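Local coordinates for protein alpha-1,3-glucanase (Paenibacillus glycanilyticus, PDB 6K0P) that hydrolyses alpha-1,3-glucan as a glycoside hydrolase of family 87, here as an engineered variant of the catalytic domain with bound nigerose, at residues Ser417-Tyr422 against Gly469-Ile474; Phe427-Thr432 against Ala473-Leu478; Glu171-Ala176 against Gly238-Lys243; Ala15-Thr20 against Asn322-Asn327. The protein carries 1 engineered substitution. One frame throughout, in Å; residues are numbered along the deposited sequence. Where two conformers were deposited one is given.

Contact 1 of 4, residues Ser417-Tyr422 against Gly469-Ile474. With GLC (alpha-D-glucopyranose), chain C; GLC (alpha-D-glucopyranose), chain B.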
# COMPACT_ATOMS: atom_id res chain seq x y z
N SER A 417 -19.39 4.49 -5.07
CA SER A 417 -20.23 3.98 -6.14
C SER A 417 -20.10 4.79 -7.43
O SER A 417 -21.02 4.78 -8.26
CB SER A 417 -21.69 3.85 -5.68
OG SER A 417 -22.34 5.11 -5.56
N TYR A 418 -18.98 5.48 -7.62
CA TYR A 418 -18.75 6.19 -8.88
C TYR A 418 -18.29 5.20 -9.95
O TYR A 418 -17.47 4.32 -9.70
CB TYR A 418 -17.73 7.31 -8.69
CG TYR A 418 -17.54 8.12 -9.95
CD1 TYR A 418 -18.62 8.74 -10.57
CD2 TYR A 418 -16.29 8.25 -10.53
CE1 TYR A 418 -18.45 9.47 -11.73
CE2 TYR A 418 -16.11 8.99 -11.68
CZ TYR A 418 -17.19 9.58 -12.28
OH TYR A 418 -17.01 10.31 -13.44
N SER A 419 -18.84 5.35 -11.16
CA SER A 419 -18.58 4.40 -12.24
C SER A 419 -17.26 4.62 -12.96
O SER A 419 -16.76 3.69 -13.60
CB SER A 419 -19.72 4.45 -13.27
OG SER A 419 -19.65 5.63 -14.06
N PHE A 420 -16.68 5.82 -12.88
CA PHE A 420 -15.50 6.19 -13.64
C PHE A 420 -15.69 6.01 -15.15
O PHE A 420 -14.71 5.86 -15.90
CB PHE A 420 -14.23 5.48 -13.15
CG PHE A 420 -13.87 5.81 -11.72
CD1 PHE A 420 -14.46 5.14 -10.67
CD2 PHE A 420 -12.94 6.80 -11.44
CE1 PHE A 420 -14.13 5.44 -9.36
CE2 PHE A 420 -12.60 7.11 -10.14
CZ PHE A 420 -13.21 6.43 -9.09
N GLY A 421 -16.94 6.00 -15.61
CA GLY A 421 -17.23 5.79 -17.01
C GLY A 421 -17.32 4.34 -17.45
O GLY A 421 -17.62 4.08 -18.62
N TYR A 422 -17.06 3.40 -16.55
CA TYR A 422 -17.12 1.99 -16.89
C TYR A 422 -18.54 1.44 -16.67
O TYR A 422 -19.42 2.12 -16.15
CB TYR A 422 -16.09 1.20 -16.08
CG TYR A 422 -14.67 1.67 -16.32
CD1 TYR A 422 -14.00 1.35 -17.50
CD2 TYR A 422 -13.99 2.43 -15.38
CE1 TYR A 422 -12.70 1.77 -17.72
CE2 TYR A 422 -12.69 2.86 -15.59
CZ TYR A 422 -12.05 2.53 -16.77
OH TYR A 422 -10.76 2.96 -16.99
N GLY A 469 -21.40 8.33 -2.60
CA GLY A 469 -22.41 7.91 -3.55
C GLY A 469 -22.15 8.61 -4.86
O GLY A 469 -22.18 9.84 -4.91
N GLY A 470 -21.84 7.85 -5.90
CA GLY A 470 -21.53 8.43 -7.19
C GLY A 470 -22.72 8.40 -8.13
O GLY A 470 -23.79 8.93 -7.80
N ASP A 471 -22.55 7.78 -9.29
CA ASP A 471 -23.63 7.68 -10.26
C ASP A 471 -24.34 6.33 -10.23
O ASP A 471 -25.28 6.13 -11.00
CB ASP A 471 -23.12 8.00 -11.67
CG ASP A 471 -21.89 7.18 -12.06
OD1 ASP A 471 -21.29 6.50 -11.20
OD2 ASP A 471 -21.51 7.23 -13.25
N ARG A 472 -23.93 5.42 -9.35
CA ARG A 472 -24.52 4.10 -9.25
C ARG A 472 -24.96 3.85 -7.81
O ARG A 472 -24.65 4.61 -6.89
CB ARG A 472 -23.54 3.02 -9.72
CG ARG A 472 -23.06 3.20 -11.16
CD ARG A 472 -24.19 3.04 -12.18
NE ARG A 472 -23.69 3.17 -13.54
CZ ARG A 472 -23.78 4.28 -14.26
NH1 ARG A 472 -24.37 5.36 -13.75
NH2 ARG A 472 -23.30 4.33 -15.49
N ALA A 473 -25.68 2.74 -7.62
CA ALA A 473 -26.28 2.43 -6.33
C ALA A 473 -25.24 2.39 -5.22
O ALA A 473 -24.16 1.80 -5.37
CB ALA A 473 -27.00 1.09 -6.40
N ILE A 474 -25.58 3.00 -4.09
CA ILE A 474 -24.74 3.02 -2.90
C ILE A 474 -25.57 2.46 -1.75
O ILE A 474 -26.49 3.13 -1.25
CB ILE A 474 -24.17 4.43 -2.62
CG1 ILE A 474 -23.57 4.51 -1.22
CG2 ILE A 474 -25.24 5.52 -2.83
CD1 ILE A 474 -22.24 3.79 -1.08
C1 GLC C . -13.94 11.93 -11.15
C2 GLC C . -12.86 11.00 -11.67
C3 GLC C . -12.06 11.68 -12.77
C4 GLC C . -12.99 12.23 -13.83
C5 GLC C . -14.10 13.08 -13.22
C6 GLC C . -15.12 13.48 -14.28
O2 GLC C . -12.00 10.60 -10.62
O3 GLC C . -11.16 10.75 -13.34
O4 GLC C . -12.25 13.01 -14.75
O5 GLC C . -14.77 12.37 -12.20
O6 GLC C . -16.17 14.22 -13.68
C1 GLC B . -6.21 -1.21 -16.54
C2 GLC B . -6.11 -2.04 -17.81
C3 GLC B . -6.99 -1.40 -18.88
C4 GLC B . -8.42 -1.22 -18.37
C5 GLC B . -8.39 -0.46 -17.05
C6 GLC B . -9.78 -0.26 -16.44
O2 GLC B . -4.77 -2.08 -18.25
O3 GLC B . -6.97 -2.17 -20.07
O4 GLC B . -9.18 -0.52 -19.33
O5 GLC B . -7.56 -1.14 -16.12
O6 GLC B . -10.42 -1.51 -16.24
O HOH W 1 -22.09 2.03 -15.64
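D471 holds S419 with both carboxylate oxygens. OD1 of D471 accepts the backbone N of S419 at 2.7 Å, and OD2 accepts the hydroxyl OG of S419 at 2.6 Å. Each oxygen uses its syn lone pair, which fixes how the carboxylate is turned. With chi1 at 52°, CG of D471 sits where its two oxygens can meet S419. An alanine in place of D471 would probably leave N and OG of S419 without these mates and let the turn they begin shift. S417 makes the second grip. Its buried OG donates to O of R472 at 2.7 Å, from above the carbonyl plane, and accepts N of G470 at 2.8 Å, nearly straight. R472 N returns a bent bond to S417 O. CA of G470 meets the edge of the Y418 ring; a CB on G470 would clash with the Y418 backbone. CB of S419 lies over one face of the R472 guanidinium. NH1 of R472 bonds to O of D471, and NH2 reaches Y422 O through a water. Further out, S419 OG accepts N of G421 at 3.1 Å, forming an ST turn within the type I' turn S419-Y422. CD2 of Y418 sits over the centre of the F420 ring. Segment 417-422 brings aromatic groups to two sugar sites: Y418, just before the turn, has OH 3.3 Å from O5 of one glucose, and Y422 OH lies 3.4 Å from C6 of another. In this beta-helix the loop after strand 409-416, lining two glycan pockets, is braced by the loop after its parallel neighbour 465-469.

Contact 2 of 4, residues Phe427-Thr432 against Ala473-Leu478. With ACY (acetic acid), chain L.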
# COMPACT_ATOMS: atom_id res chain seq x y z
N PHE A 427 -22.96 -0.86 -5.89
CA PHE A 427 -23.05 -1.86 -4.84
C PHE A 427 -24.31 -2.70 -5.01
O PHE A 427 -25.33 -2.22 -5.51
CB PHE A 427 -23.02 -1.21 -3.45
CG PHE A 427 -21.68 -0.65 -3.09
CD1 PHE A 427 -20.69 -1.47 -2.59
CD2 PHE A 427 -21.38 0.69 -3.33
CE1 PHE A 427 -19.43 -0.96 -2.28
CE2 PHE A 427 -20.12 1.21 -3.03
CZ PHE A 427 -19.14 0.37 -2.51
N GLY A 428 -24.22 -3.96 -4.60
CA GLY A 428 -25.30 -4.91 -4.75
C GLY A 428 -26.12 -5.08 -3.48
O GLY A 428 -26.16 -4.21 -2.61
N ASP A 429 -26.78 -6.23 -3.39
CA ASP A 429 -27.79 -6.46 -2.35
C ASP A 429 -27.25 -7.15 -1.10
O ASP A 429 -28.02 -7.35 -0.15
CB ASP A 429 -28.96 -7.26 -2.93
CG ASP A 429 -29.85 -6.41 -3.82
OD1 ASP A 429 -29.59 -5.20 -3.94
OD2 ASP A 429 -30.80 -6.97 -4.40
N GLN A 430 -25.98 -7.51 -1.07
CA GLN A 430 -25.37 -8.09 0.12
C GLN A 430 -24.25 -7.18 0.60
O GLN A 430 -23.60 -6.49 -0.20
CB GLN A 430 -24.86 -9.52 -0.16
CG GLN A 430 -25.99 -10.47 -0.56
CD GLN A 430 -25.56 -11.93 -0.70
OE1 GLN A 430 -24.38 -12.26 -0.62
NE2 GLN A 430 -26.53 -12.81 -0.91
N ASP A 431 -24.03 -7.18 1.91
CA ASP A 431 -23.17 -6.19 2.54
C ASP A 431 -21.74 -6.22 2.01
O ASP A 431 -21.14 -7.28 1.79
CB ASP A 431 -23.10 -6.43 4.05
CG ASP A 431 -24.23 -5.77 4.80
OD1 ASP A 431 -24.90 -4.87 4.25
OD2 ASP A 431 -24.43 -6.16 5.96
N THR A 432 -21.19 -5.02 1.85
CA THR A 432 -19.75 -4.81 1.79
C THR A 432 -19.35 -4.42 3.20
O THR A 432 -19.88 -3.44 3.75
CB THR A 432 -19.45 -3.68 0.81
OG1 THR A 432 -19.87 -4.08 -0.51
CG2 THR A 432 -17.95 -3.35 0.80
N ALA A 473 -25.68 2.74 -7.62
CA ALA A 473 -26.28 2.43 -6.33
C ALA A 473 -25.24 2.39 -5.22
O ALA A 473 -24.16 1.80 -5.37
CB ALA A 473 -27.00 1.09 -6.40
N ILE A 474 -25.58 3.00 -4.09
CA ILE A 474 -24.74 3.02 -2.90
C ILE A 474 -25.57 2.46 -1.75
O ILE A 474 -26.49 3.13 -1.25
CB ILE A 474 -24.17 4.43 -2.62
CG1 ILE A 474 -23.57 4.51 -1.22
CG2 ILE A 474 -25.24 5.52 -2.83
CD1 ILE A 474 -22.24 3.79 -1.08
N LYS A 475 -25.28 1.23 -1.36
CA LYS A 475 -26.16 0.52 -0.44
C LYS A 475 -25.41 -0.63 0.22
O LYS A 475 -24.44 -1.16 -0.33
CB LYS A 475 -27.42 -0.01 -1.14
CG LYS A 475 -27.15 -0.84 -2.40
CD LYS A 475 -28.45 -1.41 -2.97
CE LYS A 475 -28.25 -1.99 -4.36
NZ LYS A 475 -29.53 -2.57 -4.91
N ASN A 476 -25.89 -1.02 1.40
CA ASN A 476 -25.43 -2.22 2.08
C ASN A 476 -23.93 -2.14 2.40
O ASN A 476 -23.12 -2.92 1.92
CB ASN A 476 -25.79 -3.47 1.26
CG ASN A 476 -27.28 -3.60 1.08
OD1 ASN A 476 -28.03 -3.54 2.06
ND2 ASN A 476 -27.73 -3.74 -0.16
N ILE A 477 -23.61 -1.16 3.24
CA ILE A 477 -22.25 -0.87 3.69
C ILE A 477 -22.26 -0.95 5.20
O ILE A 477 -23.02 -0.23 5.85
CB ILE A 477 -21.79 0.53 3.25
CG1 ILE A 477 -21.94 0.72 1.74
CG2 ILE A 477 -20.37 0.82 3.76
CD1 ILE A 477 -21.07 -0.18 0.91
N LEU A 478 -21.42 -1.82 5.76
CA LEU A 478 -21.30 -1.98 7.21
C LEU A 478 -19.86 -1.69 7.61
O LEU A 478 -18.94 -2.36 7.14
CB LEU A 478 -21.71 -3.40 7.62
CG LEU A 478 -21.52 -3.73 9.09
CD1 LEU A 478 -22.32 -2.77 9.94
CD2 LEU A 478 -21.93 -5.17 9.40
C ACY L . -26.41 -9.36 -5.25
O ACY L . -25.57 -9.89 -4.44
OXT ACY L . -26.73 -8.17 -5.28
CH3 ACY L . -27.04 -10.38 -6.21
O HOH W 2 -22.55 -3.85 -0.86
O HOH W 3 -27.56 -4.95 4.40
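The carbonyl O of N476 accepts the backbone N of T432 at 2.9 Å and also takes a CA-H...O contact from D431. T432 O in turn accepts N of L478 at 3.0 Å. The two bonds flank the parallel bridge of T432 with I477, the pairing of successive coils in a parallel beta-helix. Before the bridge the chain 427-432 is tied down at several points. ND2 of N476 donates to G428 O at 2.9 Å, in the carbonyl plane and on a lone pair, with the acceptor also close to the amide plane. F427 N bonds almost straight to O of A473. K475 carries the charged tie: its NZ meets OD1 of D429 at 2.8 Å in a salt bridge, nearly in line with the C-O bond. The lysine chain is extended beyond CG, and its CG and CD pass G428 O on the way. A leucine in place of K475 would probably leave the D429 carboxylate without its charged mate and freer to turn. The F427 ring packs against the strand residues and also touches I415. CD1 of I477 stands over one face, 3.8 Å from the F427 ring centroid and 16° off the normal, a CH-pi contact. The two side chains meet at about a right angle, whereas I474 runs alongside the ring, with its CD1 near CE2. Near T432, OD2 of D431 forms a salt bridge with R508. OD1 of D431, 3.4 Å from CB of N476, shares one water with OD1 of N476, and that water donates to both oxygens.

Contact 3 of 4, residues Glu171-Ala176 against Gly238-Lys243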
# COMPACT_ATOMS: atom_id res chain seq x y z
N GLU A 171 13.04 -1.64 9.39
CA GLU A 171 12.51 -2.99 9.52
C GLU A 171 13.62 -3.86 10.07
O GLU A 171 14.77 -3.74 9.65
CB GLU A 171 12.14 -3.60 8.16
CG GLU A 171 11.03 -2.93 7.41
CD GLU A 171 10.75 -3.63 6.09
OE1 GLU A 171 11.02 -4.85 5.97
OE2 GLU A 171 10.27 -2.98 5.16
N THR A 172 13.27 -4.75 11.00
CA THR A 172 14.20 -5.77 11.48
C THR A 172 13.58 -7.14 11.30
O THR A 172 12.37 -7.31 11.48
CB THR A 172 14.63 -5.52 12.94
OG1 THR A 172 13.57 -5.89 13.83
CG2 THR A 172 14.97 -4.05 13.15
N GLU A 173 14.39 -8.13 10.92
CA GLU A 173 13.87 -9.46 10.64
C GLU A 173 14.94 -10.49 10.95
O GLU A 173 16.13 -10.27 10.70
CB GLU A 173 13.43 -9.56 9.17
CG GLU A 173 12.62 -10.81 8.85
CD GLU A 173 12.07 -10.82 7.43
OE1 GLU A 173 12.07 -9.75 6.77
OE2 GLU A 173 11.65 -11.90 6.98
N ASN A 174 14.51 -11.64 11.48
CA ASN A 174 15.37 -12.80 11.65
C ASN A 174 15.05 -13.76 10.50
O ASN A 174 14.07 -14.51 10.55
CB ASN A 174 15.14 -13.45 13.00
CG ASN A 174 16.09 -14.59 13.26
OD1 ASN A 174 17.04 -14.80 12.50
ND2 ASN A 174 15.86 -15.33 14.35
N VAL A 175 15.88 -13.73 9.47
CA VAL A 175 15.63 -14.49 8.25
C VAL A 175 16.27 -15.87 8.39
O VAL A 175 17.46 -15.99 8.70
CB VAL A 175 16.20 -13.74 7.04
CG1 VAL A 175 15.85 -14.47 5.74
CG2 VAL A 175 15.64 -12.32 7.00
N ALA A 176 15.46 -16.91 8.16
CA ALA A 176 15.96 -18.27 8.18
C ALA A 176 16.96 -18.48 7.04
O ALA A 176 16.98 -17.72 6.07
CB ALA A 176 14.79 -19.23 7.98
N GLY A 238 13.31 -18.21 -0.72
CA GLY A 238 12.92 -17.21 0.25
C GLY A 238 13.15 -15.83 -0.35
O GLY A 238 14.08 -15.63 -1.14
N PRO A 239 12.30 -14.86 0.00
CA PRO A 239 12.38 -13.54 -0.67
C PRO A 239 13.67 -12.77 -0.40
O PRO A 239 14.05 -11.94 -1.24
CB PRO A 239 11.14 -12.80 -0.16
CG PRO A 239 10.75 -13.49 1.10
CD PRO A 239 11.15 -14.95 0.91
N TRP A 240 14.34 -12.99 0.73
CA TRP A 240 15.64 -12.36 0.95
C TRP A 240 16.75 -12.99 0.12
O TRP A 240 17.84 -12.42 0.03
CB TRP A 240 16.02 -12.42 2.43
CG TRP A 240 15.47 -11.29 3.25
CD1 TRP A 240 14.30 -11.28 3.96
CD2 TRP A 240 16.07 -10.00 3.45
NE1 TRP A 240 14.14 -10.06 4.60
CE2 TRP A 240 15.21 -9.26 4.29
CE3 TRP A 240 17.25 -9.39 2.99
CZ2 TRP A 240 15.49 -7.95 4.69
CZ3 TRP A 240 17.52 -8.09 3.38
CH2 TRP A 240 16.65 -7.38 4.23
N TYR A 241 16.50 -14.15 -0.49
CA TYR A 241 17.56 -14.90 -1.17
C TYR A 241 17.38 -14.99 -2.67
O TYR A 241 18.32 -14.71 -3.41
CB TYR A 241 17.66 -16.31 -0.58
CG TYR A 241 17.97 -16.32 0.89
CD1 TYR A 241 19.21 -15.90 1.35
CD2 TYR A 241 17.01 -16.71 1.82
CE1 TYR A 241 19.50 -15.90 2.72
CE2 TYR A 241 17.29 -16.70 3.17
CZ TYR A 241 18.53 -16.30 3.61
OH TYR A 241 18.80 -16.29 4.96
N THR A 242 16.20 -15.40 -3.15
CA THR A 242 15.95 -15.50 -4.59
C THR A 242 15.43 -14.15 -5.06
O THR A 242 14.34 -13.74 -4.66
CB THR A 242 14.91 -16.58 -4.87
OG1 THR A 242 15.43 -17.86 -4.47
CG2 THR A 242 14.57 -16.62 -6.37
N LYS A 243 16.22 -13.47 -5.89
CA LYS A 243 15.88 -12.13 -6.38
C LYS A 243 15.76 -12.18 -7.90
O LYS A 243 16.76 -12.42 -8.59
CB LYS A 243 16.97 -11.13 -5.99
CG LYS A 243 17.17 -11.04 -4.48
CD LYS A 243 18.40 -10.19 -4.15
CE LYS A 243 18.66 -10.14 -2.65
NZ LYS A 243 19.76 -9.17 -2.35
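V175 and W240 form the tight part of the contact. CG2 of V175 is set above the five-membered ring, 3.7 Å from its centroid and 21° off the normal, a CH-pi contact. It lies closest to CD1 of W240, at 3.5 Å. The side chains of V175 and W240 run roughly perpendicular to each other. At the edge of the same indole, NE1 of W240 donates to OE1 of E173 at 3.0 Å. The oxygen lies near the ring plane, but the N-H comes from above the carboxylate plane. CG of E173 is anti to the backbone N (chi1 -168°), and the chain runs extended from there. OE1 also forms a salt bridge with R324, so the indole N-H and a guanidinium share one buried oxygen. This joins the two domains of the enzyme: E173 ends strand 165-173 of the first, antiparallel domain, while W240 and Y241 lie on a turn before strand 242-245 of the beta-helix. Strands of both domains enclose W240, which touches M142 on one and meets W302 edge-to-face on the other. Toward A176 the contact is thinner and more open to solvent. Here V175 and Y241 meet tip to tip, with CG1 of V175 3.6 Å from the hydroxyl OH of Y241. That hydroxyl donates to O of the exposed A176 at 2.6 Å, from above the carbonyl plane. The tyrosine's own turn is pinned by G238 O, which accepts both Y241 N and T242 N.

Contact 4 of 4, residues Ala15-Thr20 against Asn322-Asn327; sequences ANMPFT and NNRIKN
F19 and R324 make the closest approach, a van der Waals contact without a hydrogen bond. CD2 of F19 sits over one face of the R324 guanidinium, 3.4 Å from its NH1. The ring and guanidinium planes are 53° apart, so the two meet at a tilt. The R324 side chain, extended from CG to NE, slides past the ring in the opposite direction. P18 and M17 add van der Waals contacts. CG of P18 reaches tip to tip toward NH2 of R324, at 3.5 Å. In one of two conformers, hence with some doubt, M17 bends to put CE 4.2 Å from CG of R324, near the carbonyl O atoms of N322 and N323. CB of M17 lies over one face of F19, toward its rim. Charge adds little directly: K326 NZ lies near the F19 ring axis but 6.0 Å from its centroid, at most a weak cation-pi attraction. The strong charge partners lie on strand 165-173: E173 for R324 and E171 for K326. The loop 15-20 leads into strand 20-23 of the first domain and lies against strand 319-326 of the beta-helix. Y348 on strand 343-350 meets F19 edge-to-face, and W302 on strand 297-304 touches R324.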
# COMPACT_ATOMS: atom_id res chain seq x y z
N ALA A 15 -1.60 -7.05 8.84
CA ALA A 15 -0.85 -8.24 8.50
C ALA A 15 0.10 -8.64 9.62
O ALA A 15 0.67 -7.79 10.32
CB ALA A 15 -0.05 -8.01 7.22
N ASN A 16 0.26 -9.95 9.80
CA ASN A 16 1.22 -10.52 10.74
C ASN A 16 2.45 -10.89 9.92
O ASN A 16 2.46 -11.90 9.21
CB ASN A 16 0.62 -11.74 11.43
CG ASN A 16 1.57 -12.38 12.41
OD1 ASN A 16 2.62 -11.83 12.72
ND2 ASN A 16 1.21 -13.56 12.90
N MET A 17 3.48 -10.06 9.98
CA MET A 17 4.68 -10.26 9.19
C MET A 17 5.87 -10.59 10.09
O MET A 17 5.87 -10.27 11.29
CB MET A 17 4.98 -8.99 8.38
CG MET A 17 3.78 -8.47 7.57
SD MET A 17 3.09 -9.63 6.37
CE MET A 17 4.55 -10.08 5.45
N PRO A 18 6.90 -11.25 9.55
CA PRO A 18 8.05 -11.62 10.39
C PRO A 18 8.98 -10.46 10.72
O PRO A 18 9.85 -10.62 11.58
CB PRO A 18 8.78 -12.67 9.54
CG PRO A 18 8.41 -12.36 8.15
CD PRO A 18 6.99 -11.83 8.20
N PHE A 19 8.83 -9.33 10.05
CA PHE A 19 9.65 -8.17 10.35
C PHE A 19 8.91 -7.25 11.32
O PHE A 19 7.68 -7.22 11.36
CB PHE A 19 10.05 -7.41 9.08
CG PHE A 19 8.91 -7.11 8.15
CD1 PHE A 19 8.17 -5.94 8.30
CD2 PHE A 19 8.60 -7.96 7.11
CE1 PHE A 19 7.13 -5.65 7.42
CE2 PHE A 19 7.57 -7.68 6.24
CZ PHE A 19 6.83 -6.52 6.39
N THR A 20 9.70 -6.53 12.12
CA THR A 20 9.23 -5.52 13.05
C THR A 20 9.57 -4.16 12.46
O THR A 20 10.66 -3.96 11.93
CB THR A 20 9.94 -5.69 14.39
OG1 THR A 20 9.64 -6.98 14.92
CG2 THR A 20 9.51 -4.62 15.39
N ASN A 322 0.70 -13.57 2.43
CA ASN A 322 2.03 -13.40 3.04
C ASN A 322 2.99 -12.60 2.16
O ASN A 322 4.21 -12.75 2.29
CB ASN A 322 2.67 -14.73 3.45
CG ASN A 322 1.84 -15.50 4.45
OD1 ASN A 322 0.99 -14.94 5.15
ND2 ASN A 322 2.09 -16.80 4.53
N ASN A 323 2.47 -11.74 1.29
CA ASN A 323 3.32 -11.00 0.36
C ASN A 323 3.67 -9.63 0.91
O ASN A 323 3.00 -9.09 1.80
CB ASN A 323 2.62 -10.84 -0.99
CG ASN A 323 2.29 -12.18 -1.63
OD1 ASN A 323 3.17 -13.00 -1.86
ND2 ASN A 323 1.00 -12.42 -1.89
N ARG A 324 4.74 -9.06 0.35
CA ARG A 324 5.19 -7.70 0.65
C ARG A 324 5.20 -6.93 -0.66
O ARG A 324 5.87 -7.35 -1.61
CB ARG A 324 6.60 -7.70 1.23
CG ARG A 324 6.85 -8.78 2.24
CD ARG A 324 8.30 -8.83 2.67
NE ARG A 324 8.50 -10.04 3.44
CZ ARG A 324 9.48 -10.23 4.30
NH1 ARG A 324 10.39 -9.28 4.50
NH2 ARG A 324 9.56 -11.38 4.97
N ILE A 325 4.47 -5.83 -0.71
CA ILE A 325 4.36 -5.00 -1.90
C ILE A 325 4.87 -3.63 -1.50
O ILE A 325 4.22 -2.93 -0.73
CB ILE A 325 2.91 -4.90 -2.37
CG1 ILE A 325 2.30 -6.29 -2.53
CG2 ILE A 325 2.82 -4.09 -3.66
CD1 ILE A 325 0.78 -6.27 -2.57
N LYS A 326 6.04 -3.24 -2.00
CA LYS A 326 6.63 -1.99 -1.55
C LYS A 326 7.10 -1.14 -2.72
O LYS A 326 7.65 -1.65 -3.70
CB LYS A 326 7.80 -2.23 -0.58
CG LYS A 326 7.35 -2.75 0.80
CD LYS A 326 8.52 -2.78 1.80
CE LYS A 326 9.23 -4.12 1.80
NZ LYS A 326 10.45 -4.06 2.65
N ASN A 327 6.86 0.17 -2.61
CA ASN A 327 7.45 1.15 -3.51
C ASN A 327 7.07 0.85 -4.97
O ASN A 327 7.92 0.68 -5.84
CB ASN A 327 8.96 1.25 -3.28
CG ASN A 327 9.30 1.35 -1.80
OD1 ASN A 327 8.73 2.19 -1.09
ND2 ASN A 327 10.17 0.47 -1.32

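Along the chain, contact 3 is nested inside the long loop closed by contact 4, and both close before contacts 1 and 2 open. Contacts 3 and 4 have centres 11 Å apart and join the antiparallel first domain to the beta-helix. They touch at several points, among them T172 O with T20 N, probably hydrogen-bonded. Contacts 1 and 2 lie within the beta-helix, with centres 12 Å apart, and share A473 and I474. Their nearest atoms are about 29 Å from contact 3, on the other side of the chain's centre. One pair thus fastens the domain interface, while the other braces loops, one of them sugar-binding, farther along the helix.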